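Local coordinates for peptidylprolyl Isomerase (Naegleria fowleri, PDB 6B4P), which probably catalyses the cis-trans isomerisation of peptide bonds preceding proline, as an FKBP-type peptidyl-prolyl isomerase, at residues T11-I16 with K91-I96; S43-G48 with E122-K127; D99-N104 with S115-E120. One frame throughout, in Å; residues are numbered along the deposited sequence.

Contact 1: residues T11-I16 with K91-I96; sequences TDWIPI and KSYFEI
Trp-13 and Ile-16 reach Tyr-93, Phe-94 and Glu-95 across the curled antiparallel sheet of the FKBP fold. Strands 14-15 and 91-96 both pair with strand 23-26, which lies between them. The two segments therefore share no hydrogen bond; the side chains of Trp-13 and Ile-16 bridge to strand 91-96, Trp-13 touching backbone as well as side chains.

The aromatic contact is made by the six-membered ring of Trp-13. Its CG is anti to the carbonyl carbon (chi1 -72°), and the far end of the indole comes to strand 91-96. CH2 lies 3.8 Å from Tyr-93 CD2, with the rings rim to rim, their planes 26° apart and neither covering the face of the other. Trp-13 CZ3 also approaches the backbone, 3.6 Å from Tyr-93 O.

Glu-95 adds an aliphatic contact to the same indole. Its CB sits 4.0 Å from Trp-13 CH2, and its extended chain crosses the indole at about a right angle, with the carboxylate plane turned 62° from the ring. Lys-23 and Lys-25 of the middle strand make cation-pi contacts with this indole, and Lys-23 also forms a weak, long ion pair with Glu-95, so charged groups flank the indole.

Apolar packing dominates around Phe-94, which is buried. Met-86 touches Phe-94 and Leu-22 touches Ile-16, both from neighbouring loops. Ile-16 crosses the phenyl ring at about a right angle and meets its edge, near the ring plane, the CD1 methyl lying 3.4 Å from Phe-94 CE1 and 3.6 Å from Phe-94 CD1.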
loop_
_atom_site.group_PDB
_atom_site.type_symbol
_atom_site.label_atom_id
_atom_site.label_comp_id
_atom_site.label_asym_id
_atom_site.label_seq_id
_atom_site.Cartn_x
_atom_site.Cartn_y
_atom_site.Cartn_z
ATOM N N THR A 11 -10.562 -11.620 -3.917
ATOM C CA THR A 11 -11.088 -11.242 -5.224
ATOM C C THR A 11 -10.065 -11.500 -6.332
ATOM O O THR A 11 -8.927 -11.878 -6.057
ATOM C CB THR A 11 -11.506 -9.747 -5.251
ATOM O OG1 THR A 11 -10.361 -8.901 -5.047
ATOM C CG2 THR A 11 -12.540 -9.462 -4.167
ATOM N N ASP A 12 -10.482 -11.319 -7.585
ATOM C CA ASP A 12 -9.516 -11.170 -8.663
ATOM C C ASP A 12 -8.855 -9.794 -8.588
ATOM O O ASP A 12 -9.273 -8.915 -7.829
ATOM C CB ASP A 12 -10.185 -11.343 -10.021
ATOM C CG ASP A 12 -10.416 -12.798 -10.376
ATOM O OD1 ASP A 12 -9.433 -13.579 -10.395
ATOM O OD2 ASP A 12 -11.583 -13.156 -10.637
ATOM N N TRP A 13 -7.814 -9.603 -9.400
ATOM C CA TRP A 13 -7.105 -8.327 -9.414
ATOM C C TRP A 13 -8.021 -7.193 -9.868
ATOM O O TRP A 13 -8.758 -7.324 -10.851
ATOM C CB TRP A 13 -5.879 -8.399 -10.326
ATOM C CG TRP A 13 -4.750 -9.219 -9.803
ATOM C CD1 TRP A 13 -4.286 -10.404 -10.315
ATOM C CD2 TRP A 13 -3.916 -8.912 -8.684
ATOM N NE1 TRP A 13 -3.215 -10.849 -9.575
ATOM C CE2 TRP A 13 -2.974 -9.959 -8.562
ATOM C CE3 TRP A 13 -3.883 -7.862 -7.757
ATOM C CZ2 TRP A 13 -2.001 -9.976 -7.563
ATOM C CZ3 TRP A 13 -2.907 -7.879 -6.762
ATOM C CH2 TRP A 13 -1.984 -8.938 -6.672
ATOM N N ILE A 14 -7.978 -6.090 -9.134
ATOM C CA ILE A 14 -8.725 -4.865 -9.405
ATOM C C ILE A 14 -7.715 -3.798 -9.814
ATOM O O ILE A 14 -6.853 -3.439 -9.005
ATOM C CB ILE A 14 -9.519 -4.407 -8.170
ATOM C CG1 ILE A 14 -10.510 -5.487 -7.736
ATOM C CG2 ILE A 14 -10.228 -3.082 -8.437
ATOM C CD1 ILE A 14 -11.055 -5.282 -6.342
ATOM N N PRO A 15 -7.774 -3.269 -11.036
ATOM C CA PRO A 15 -6.820 -2.225 -11.432
ATOM C C PRO A 15 -7.087 -0.913 -10.710
ATOM O O PRO A 15 -8.238 -0.520 -10.499
ATOM C CB PRO A 15 -7.051 -2.082 -12.945
ATOM C CG PRO A 15 -7.876 -3.277 -13.345
ATOM C CD PRO A 15 -8.681 -3.629 -12.137
ATOM N N ILE A 16 -6.006 -0.233 -10.336
ATOM C CA ILE A 16 -6.065 1.063 -9.663
ATOM C C ILE A 16 -5.577 2.179 -10.577
ATOM O O ILE A 16 -6.231 3.213 -10.717
ATOM C CB ILE A 16 -5.251 1.041 -8.351
ATOM C CG1 ILE A 16 -5.829 0.023 -7.381
ATOM C CG2 ILE A 16 -5.247 2.423 -7.699
ATOM C CD1 ILE A 16 -4.904 -0.259 -6.246
ATOM N N LYS A 91 -8.850 -4.468 4.138
ATOM C CA LYS A 91 -7.530 -5.075 4.011
ATOM C C LYS A 91 -7.405 -5.570 2.580
ATOM O O LYS A 91 -8.257 -6.331 2.115
ATOM C CB LYS A 91 -7.330 -6.221 5.005
ATOM C CG LYS A 91 -5.909 -6.797 4.969
ATOM C CD LYS A 91 -5.686 -7.796 6.108
ATOM C CE LYS A 91 -4.316 -8.443 6.011
ATOM N NZ LYS A 91 -4.118 -9.486 7.061
ATOM N N SER A 92 -6.369 -5.116 1.882
ATOM C CA SER A 92 -6.186 -5.463 0.481
ATOM C C SER A 92 -4.733 -5.802 0.211
ATOM O O SER A 92 -3.831 -5.462 0.979
ATOM C CB SER A 92 -6.650 -4.334 -0.438
ATOM O OG SER A 92 -8.073 -4.314 -0.434
ATOM N N TYR A 93 -4.535 -6.516 -0.893
ATOM C CA TYR A 93 -3.229 -6.991 -1.331
ATOM C C TYR A 93 -2.885 -6.293 -2.636
ATOM O O TYR A 93 -3.654 -6.367 -3.597
ATOM C CB TYR A 93 -3.274 -8.505 -1.514
ATOM C CG TYR A 93 -1.974 -9.173 -1.875
ATOM C CD1 TYR A 93 -0.862 -9.084 -1.041
ATOM C CD2 TYR A 93 -1.870 -9.936 -3.026
ATOM C CE1 TYR A 93 0.318 -9.735 -1.359
ATOM C CE2 TYR A 93 -0.696 -10.577 -3.352
ATOM C CZ TYR A 93 0.394 -10.473 -2.516
ATOM O OH TYR A 93 1.558 -11.131 -2.843
ATOM N N PHE A 94 -1.753 -5.600 -2.658
ATOM C CA PHE A 94 -1.369 -4.747 -3.774
ATOM C C PHE A 94 -0.128 -5.277 -4.470
ATOM O O PHE A 94 0.850 -5.649 -3.819
ATOM C CB PHE A 94 -1.077 -3.319 -3.298
ATOM C CG PHE A 94 -2.273 -2.585 -2.774
ATOM C CD1 PHE A 94 -2.947 -1.677 -3.573
ATOM C CD2 PHE A 94 -2.706 -2.777 -1.467
ATOM C CE1 PHE A 94 -4.052 -0.974 -3.074
ATOM C CE2 PHE A 94 -3.807 -2.064 -0.968
ATOM C CZ PHE A 94 -4.473 -1.170 -1.777
ATOM N N GLU A 95 -0.163 -5.276 -5.801
ATOM C CA GLU A 95 1.037 -5.405 -6.613
ATOM C C GLU A 95 1.447 -4.015 -7.071
ATOM O O GLU A 95 0.670 -3.332 -7.753
ATOM C CB GLU A 95 0.791 -6.314 -7.809
ATOM C CG GLU A 95 2.042 -6.527 -8.633
ATOM C CD GLU A 95 1.926 -7.701 -9.585
ATOM O OE1 GLU A 95 1.657 -8.832 -9.123
ATOM O OE2 GLU A 95 2.061 -7.477 -10.802
ATOM N N ILE A 96 2.659 -3.604 -6.722
ATOM C CA ILE A 96 3.122 -2.244 -6.953
ATOM C C ILE A 96 4.379 -2.299 -7.811
ATOM O O ILE A 96 5.478 -2.523 -7.305
ATOM C CB ILE A 96 3.384 -1.514 -5.627
ATOM C CG1 ILE A 96 2.119 -1.543 -4.764
ATOM C CG2 ILE A 96 3.785 -0.070 -5.889
ATOM C CD1 ILE A 96 2.156 -0.601 -3.554
#

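Contact 2: residues S43-G48 with E122-K127; sequences SVHYTG and ELLSWK
His-45 and Glu-122 form an antiparallel hydrogen-bonded pair: Glu-122 N donates to His-45 O at 2.8 Å in a nearly straight bond (172°), and His-45 N returns a bond of 3.0 Å to Glu-122 O. Val-44 CA also makes a CA-H...O contact with that carbonyl, 3.1 Å from Glu-122 O.

Ser-43 closes the ladder at a beta bulge. Its carbonyl O accepts from Leu-124 N at 2.9 Å, whereas its N donates to Ser-125 O at 3.0 Å, so two residues of one strand stand opposite one residue of the other. Leu-124 is the extra residue, and its helical backbone angles (phi -79°, psi -44°) take up the added length. The bulge also turns its side chain toward the partner strand. Leu-124 CB rests 3.4 Å from Ser-43 O; with CG anti to the carbonyl carbon, beside the backbone N, the chain continues to CD1, which reaches His-45 CD2 at 3.7 Å. The imidazole is also held by a hydrogen bond between His-45 ND1 and Ser-59 OG.

On the face opposite His-45 and Glu-122, the non-hydrogen-bonded pair Val-44 and Leu-123 is buried. Val-44 CG1 meets Leu-123 CD1 at 4.0 Å, an apolar contact directed into the interior of the domain.

In the FKBP sheet this pairing ties the C-terminal strand, 117-126, to the long strand 41-50. The latter is bound along its other edge by strands 66-69 and 55-58, Val-44 pairing through its backbone with Phe-66, while strand 117-126 has strand 91-96 as its second neighbour.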
loop_
_atom_site.group_PDB
_atom_site.type_symbol
_atom_site.label_atom_id
_atom_site.label_comp_id
_atom_site.label_asym_id
_atom_site.label_seq_id
_atom_site.Cartn_x
_atom_site.Cartn_y
_atom_site.Cartn_z
ATOM N N SER A 43 -3.988 5.887 9.080
ATOM C CA SER A 43 -3.234 4.904 9.845
ATOM C C SER A 43 -3.394 3.556 9.161
ATOM O O SER A 43 -4.526 3.111 8.930
ATOM C CB SER A 43 -3.735 4.820 11.287
ATOM O OG SER A 43 -3.449 6.002 12.015
ATOM N N VAL A 44 -2.267 2.909 8.837
ATOM C CA VAL A 44 -2.294 1.627 8.144
ATOM C C VAL A 44 -1.391 0.633 8.851
ATOM O O VAL A 44 -0.376 0.994 9.458
ATOM C CB VAL A 44 -1.873 1.740 6.657
ATOM C CG1 VAL A 44 -2.803 2.688 5.877
ATOM C CG2 VAL A 44 -0.416 2.176 6.524
ATOM N N HIS A 45 -1.778 -0.637 8.770
ATOM C CA HIS A 45 -0.873 -1.739 9.041
ATOM C C HIS A 45 -0.523 -2.374 7.709
ATOM O O HIS A 45 -1.390 -2.521 6.839
ATOM C CB HIS A 45 -1.492 -2.768 9.988
ATOM C CG HIS A 45 -1.095 -2.570 11.415
ATOM N ND1 HIS A 45 0.213 -2.372 11.797
ATOM C CD2 HIS A 45 -1.830 -2.540 12.553
ATOM C CE1 HIS A 45 0.269 -2.229 13.110
ATOM N NE2 HIS A 45 -0.958 -2.324 13.591
ATOM N N TYR A 46 0.745 -2.747 7.539
ATOM C CA TYR A 46 1.144 -3.278 6.246
ATOM C C TYR A 46 2.197 -4.361 6.414
ATOM O O TYR A 46 2.918 -4.413 7.410
ATOM C CB TYR A 46 1.698 -2.178 5.331
ATOM C CG TYR A 46 3.012 -1.642 5.836
ATOM C CD1 TYR A 46 4.223 -2.166 5.383
ATOM C CD2 TYR A 46 3.048 -0.634 6.791
ATOM C CE1 TYR A 46 5.430 -1.686 5.879
ATOM C CE2 TYR A 46 4.245 -0.152 7.292
ATOM C CZ TYR A 46 5.433 -0.678 6.825
ATOM O OH TYR A 46 6.623 -0.222 7.315
ATOM N N THR A 47 2.290 -5.213 5.393
ATOM C CA THR A 47 3.384 -6.168 5.240
ATOM C C THR A 47 3.887 -6.079 3.806
ATOM O O THR A 47 3.100 -6.211 2.865
ATOM C CB THR A 47 2.935 -7.591 5.570
ATOM O OG1 THR A 47 2.479 -7.658 6.933
ATOM C CG2 THR A 47 4.092 -8.573 5.396
ATOM N N GLY A 48 5.182 -5.826 3.641
ATOM C CA GLY A 48 5.795 -5.711 2.328
ATOM C C GLY A 48 6.651 -6.926 2.021
ATOM O O GLY A 48 7.456 -7.358 2.853
ATOM N N GLU A 122 -3.831 -2.723 5.530
ATOM C CA GLU A 122 -5.107 -2.572 6.220
ATOM C C GLU A 122 -5.257 -1.098 6.562
ATOM O O GLU A 122 -4.395 -0.532 7.244
ATOM C CB GLU A 122 -5.177 -3.420 7.487
ATOM C CG GLU A 122 -6.503 -3.281 8.205
ATOM C CD GLU A 122 -6.596 -4.145 9.449
ATOM O OE1 GLU A 122 -5.568 -4.727 9.847
ATOM O OE2 GLU A 122 -7.700 -4.242 10.034
ATOM N N LEU A 123 -6.326 -0.479 6.068
ATOM C CA LEU A 123 -6.627 0.921 6.361
ATOM C C LEU A 123 -7.419 0.963 7.662
ATOM O O LEU A 123 -8.619 0.684 7.680
ATOM C CB LEU A 123 -7.401 1.551 5.208
ATOM C CG LEU A 123 -7.817 3.000 5.441
ATOM C CD1 LEU A 123 -6.613 3.855 5.850
ATOM C CD2 LEU A 123 -8.480 3.549 4.205
ATOM N N LEU A 124 -6.751 1.332 8.758
ATOM C CA LEU A 124 -7.364 1.200 10.077
ATOM C C LEU A 124 -8.347 2.322 10.364
ATOM O O LEU A 124 -9.432 2.081 10.905
ATOM C CB LEU A 124 -6.286 1.185 11.158
ATOM C CG LEU A 124 -5.281 0.052 10.994
ATOM C CD1 LEU A 124 -4.077 0.308 11.880
ATOM C CD2 LEU A 124 -5.944 -1.271 11.363
ATOM N N SER A 125 -7.964 3.551 10.040
ATOM C CA SER A 125 -8.692 4.746 10.436
ATOM C C SER A 125 -8.006 5.925 9.776
ATOM O O SER A 125 -6.937 5.790 9.176
ATOM C CB SER A 125 -8.699 4.940 11.952
ATOM O OG SER A 125 -7.364 5.056 12.440
ATOM N N TRP A 126 -8.617 7.093 9.923
ATOM C CA TRP A 126 -7.936 8.324 9.546
ATOM C C TRP A 126 -8.567 9.474 10.308
ATOM O O TRP A 126 -9.617 9.334 10.941
ATOM C CB TRP A 126 -7.985 8.573 8.035
ATOM C CG TRP A 126 -9.363 8.783 7.480
ATOM C CD1 TRP A 126 -10.089 9.946 7.486
ATOM C CD2 TRP A 126 -10.182 7.804 6.831
ATOM N NE1 TRP A 126 -11.302 9.747 6.861
ATOM C CE2 TRP A 126 -11.378 8.441 6.452
ATOM C CE3 TRP A 126 -10.017 6.447 6.529
ATOM C CZ2 TRP A 126 -12.410 7.769 5.791
ATOM C CZ3 TRP A 126 -11.036 5.791 5.856
ATOM C CH2 TRP A 126 -12.213 6.440 5.505
ATOM N N LYS A 127 -7.891 10.614 10.260
ATOM C CA LYS A 127 -8.428 11.827 10.849
ATOM C C LYS A 127 -8.009 13.052 10.053
ATOM O O LYS A 127 -7.214 12.973 9.117
ATOM C CB LYS A 127 -7.993 11.956 12.308
ATOM C CG LYS A 127 -6.497 12.062 12.537
ATOM C CD LYS A 127 -6.191 12.030 14.036
ATOM C CE LYS A 127 -4.765 12.471 14.348
ATOM N NZ LYS A 127 -4.501 12.465 15.819
ATOM O OXT LYS A 127 -8.488 14.157 10.338
#

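Contact 3: residues D99-N104 with S115-E120; sequences DYAYGN and STLMFE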
loop_
_atom_site.group_PDB
_atom_site.type_symbol
_atom_site.label_atom_id
_atom_site.label_comp_id
_atom_site.label_asym_id
_atom_site.label_seq_id
_atom_site.Cartn_x
_atom_site.Cartn_y
_atom_site.Cartn_z
ATOM N N ASP A 99 7.870 1.415 -10.975
ATOM C CA ASP A 99 7.599 2.805 -11.316
ATOM C C ASP A 99 6.479 3.410 -10.473
ATOM O O ASP A 99 6.200 4.609 -10.628
ATOM C CB ASP A 99 7.297 2.959 -12.816
ATOM C CG ASP A 99 6.180 2.056 -13.308
ATOM O OD1 ASP A 99 6.028 0.933 -12.803
ATOM O OD2 ASP A 99 5.462 2.470 -14.245
ATOM N N TYR A 100 5.843 2.624 -9.603
ATOM C CA TYR A 100 4.938 3.140 -8.584
ATOM C C TYR A 100 5.556 3.035 -7.199
ATOM O O TYR A 100 4.874 3.291 -6.199
ATOM C CB TYR A 100 3.587 2.403 -8.620
ATOM C CG TYR A 100 2.767 2.672 -9.860
ATOM C CD1 TYR A 100 1.765 3.633 -9.861
ATOM C CD2 TYR A 100 3.008 1.975 -11.040
ATOM C CE1 TYR A 100 1.018 3.884 -11.005
ATOM C CE2 TYR A 100 2.267 2.216 -12.171
ATOM C CZ TYR A 100 1.278 3.175 -12.152
ATOM O OH TYR A 100 0.548 3.409 -13.294
ATOM N N ALA A 101 6.825 2.627 -7.116
ATOM C CA ALA A 101 7.488 2.448 -5.830
ATOM C C ALA A 101 8.802 3.224 -5.842
ATOM O O ALA A 101 8.787 4.453 -5.959
ATOM C CB ALA A 101 7.705 0.959 -5.533
ATOM N N TYR A 102 9.941 2.537 -5.749
ATOM C CA TYR A 102 11.225 3.220 -5.665
ATOM C C TYR A 102 11.978 3.236 -6.986
ATOM O O TYR A 102 13.126 3.690 -7.025
ATOM C CB TYR A 102 12.079 2.603 -4.556
ATOM C CG TYR A 102 11.431 2.763 -3.199
ATOM C CD1 TYR A 102 10.785 1.690 -2.580
ATOM C CD2 TYR A 102 11.424 3.990 -2.548
ATOM C CE1 TYR A 102 10.173 1.836 -1.344
ATOM C CE2 TYR A 102 10.818 4.141 -1.307
ATOM C CZ TYR A 102 10.189 3.065 -0.713
ATOM O OH TYR A 102 9.577 3.212 0.507
ATOM N N GLY A 103 11.352 2.794 -8.073
ATOM C CA GLY A 103 11.982 2.941 -9.375
ATOM C C GLY A 103 13.278 2.165 -9.457
ATOM O O GLY A 103 13.377 1.024 -8.993
ATOM N N ASN A 104 14.295 2.790 -10.056
ATOM C CA ASN A 104 15.591 2.136 -10.192
ATOM C C ASN A 104 16.415 2.175 -8.912
ATOM O O ASN A 104 17.536 1.652 -8.903
ATOM C CB ASN A 104 16.386 2.763 -11.341
ATOM C CG ASN A 104 15.775 2.470 -12.694
ATOM O OD1 ASN A 104 15.163 1.419 -12.895
ATOM N ND2 ASN A 104 15.942 3.393 -13.633
ATOM N N SER A 115 12.665 -2.935 -7.928
ATOM C CA SER A 115 11.815 -3.968 -7.342
ATOM C C SER A 115 10.327 -3.675 -7.502
ATOM O O SER A 115 9.847 -2.623 -7.061
ATOM C CB SER A 115 12.102 -4.112 -5.851
ATOM O OG SER A 115 13.346 -4.724 -5.613
ATOM N N THR A 116 9.593 -4.639 -8.054
ATOM C CA THR A 116 8.156 -4.719 -7.817
ATOM C C THR A 116 7.927 -5.054 -6.348
ATOM O O THR A 116 8.601 -5.920 -5.791
ATOM C CB THR A 116 7.529 -5.797 -8.709
ATOM O OG1 THR A 116 7.753 -5.479 -10.087
ATOM C CG2 THR A 116 6.017 -5.907 -8.460
ATOM N N LEU A 117 6.998 -4.354 -5.701
ATOM C CA LEU A 117 6.739 -4.570 -4.285
ATOM C C LEU A 117 5.320 -5.071 -4.107
ATOM O O LEU A 117 4.391 -4.535 -4.720
ATOM C CB LEU A 117 6.914 -3.284 -3.462
ATOM C CG LEU A 117 8.259 -2.584 -3.617
ATOM C CD1 LEU A 117 8.274 -1.334 -2.769
ATOM C CD2 LEU A 117 9.412 -3.513 -3.239
ATOM N N MET A 118 5.152 -6.084 -3.257
ATOM C CA MET A 118 3.830 -6.565 -2.876
ATOM C C MET A 118 3.509 -6.085 -1.465
ATOM O O MET A 118 4.350 -6.191 -0.566
ATOM C CB MET A 118 3.772 -8.088 -2.923
ATOM C CG MET A 118 4.338 -8.702 -4.193
ATOM S SD MET A 118 3.497 -8.177 -5.713
ATOM C CE MET A 118 1.836 -8.767 -5.439
ATOM N N PHE A 119 2.296 -5.572 -1.256
ATOM C CA PHE A 119 1.918 -5.104 0.072
ATOM C C PHE A 119 0.541 -5.621 0.444
ATOM O O PHE A 119 -0.408 -5.474 -0.333
ATOM C CB PHE A 119 1.885 -3.568 0.178
ATOM C CG PHE A 119 3.237 -2.916 0.253
ATOM C CD1 PHE A 119 3.886 -2.770 1.460
ATOM C CD2 PHE A 119 3.834 -2.411 -0.887
ATOM C CE1 PHE A 119 5.127 -2.137 1.537
ATOM C CE2 PHE A 119 5.070 -1.794 -0.822
ATOM C CZ PHE A 119 5.710 -1.652 0.385
ATOM N N GLU A 120 0.427 -6.178 1.646
ATOM C CA GLU A 120 -0.856 -6.261 2.335
ATOM C C GLU A 120 -0.997 -4.965 3.116
ATOM O O GLU A 120 -0.088 -4.617 3.867
ATOM C CB GLU A 120 -0.922 -7.443 3.302
ATOM C CG GLU A 120 -0.940 -8.814 2.655
ATOM C CD GLU A 120 -1.541 -9.866 3.566
ATOM O OE1 GLU A 120 -1.623 -9.624 4.791
ATOM O OE2 GLU A 120 -1.945 -10.930 3.054
HETATM O O HOH W 1 10.594 -0.325 -5.665
HETATM O O HOH W 2 13.248 -0.225 -6.611
#
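Leu-117 opens the final strand with its side chain against Ala-101 and Tyr-102 of the preceding loop. Its CB is directed toward that loop, and CG, anti to the carbonyl carbon (chi1 -54°), comes to 4.1 Å from Ala-101 CB. The next torsion sets CD1 anti to CA (chi2 179°), which carries this methyl outward to make the main contact. CD1 lies 3.6 Å from Ala-101 CB and 3.9 Å from Tyr-102 CD1, meeting the methyl of Ala-101 and an aromatic ring at once. The leucine and tyrosine side chains cross at about a right angle. Leu-50 of strand 41-50 also packs on Leu-117.

Beyond this apolar patch the backbones make no direct hydrogen bond, and two waters span the gap. One accepts from Tyr-102 N and donates to Ser-115 O at 2.8 Å. The other donates to Gly-103 O at 2.7 Å and accepts a longer bond, 3.1 Å, from Ser-115 N. Both backbone polar groups of Ser-115 are thereby satisfied, while its hydroxyl bonds to Pro-112 O.

The Ala-Tyr-Gly loop after the strand 91-96, closed back on the start of the C-terminal strand, is characteristic of FKBP domains; in relatives its tyrosine lines the proline-binding pocket, a role consistent with Tyr-102 here.

Contacts 1 and 3 are surface contacts, whereas contact 2 is partly buried and turns Val-44 and Leu-123 inward. Their chemistry follows their place in the sheet. Contact 2 joins adjacent strands and rests on backbone hydrogen bonds; contact 1 spans an intervening strand without hydrogen bonds, an indole and a methyl doing the touching; contact 3 brings a loop to a strand end, combining apolar packing with water bridges. Contacts 2 and 3 use opposite ends of strand 117-126. This strand also pairs with strand 91-96 of contact 1, where Phe-94 N and Phe-119 O lie 2.7 Å apart, a probable hydrogen bond, so all three contacts reach the same sheet.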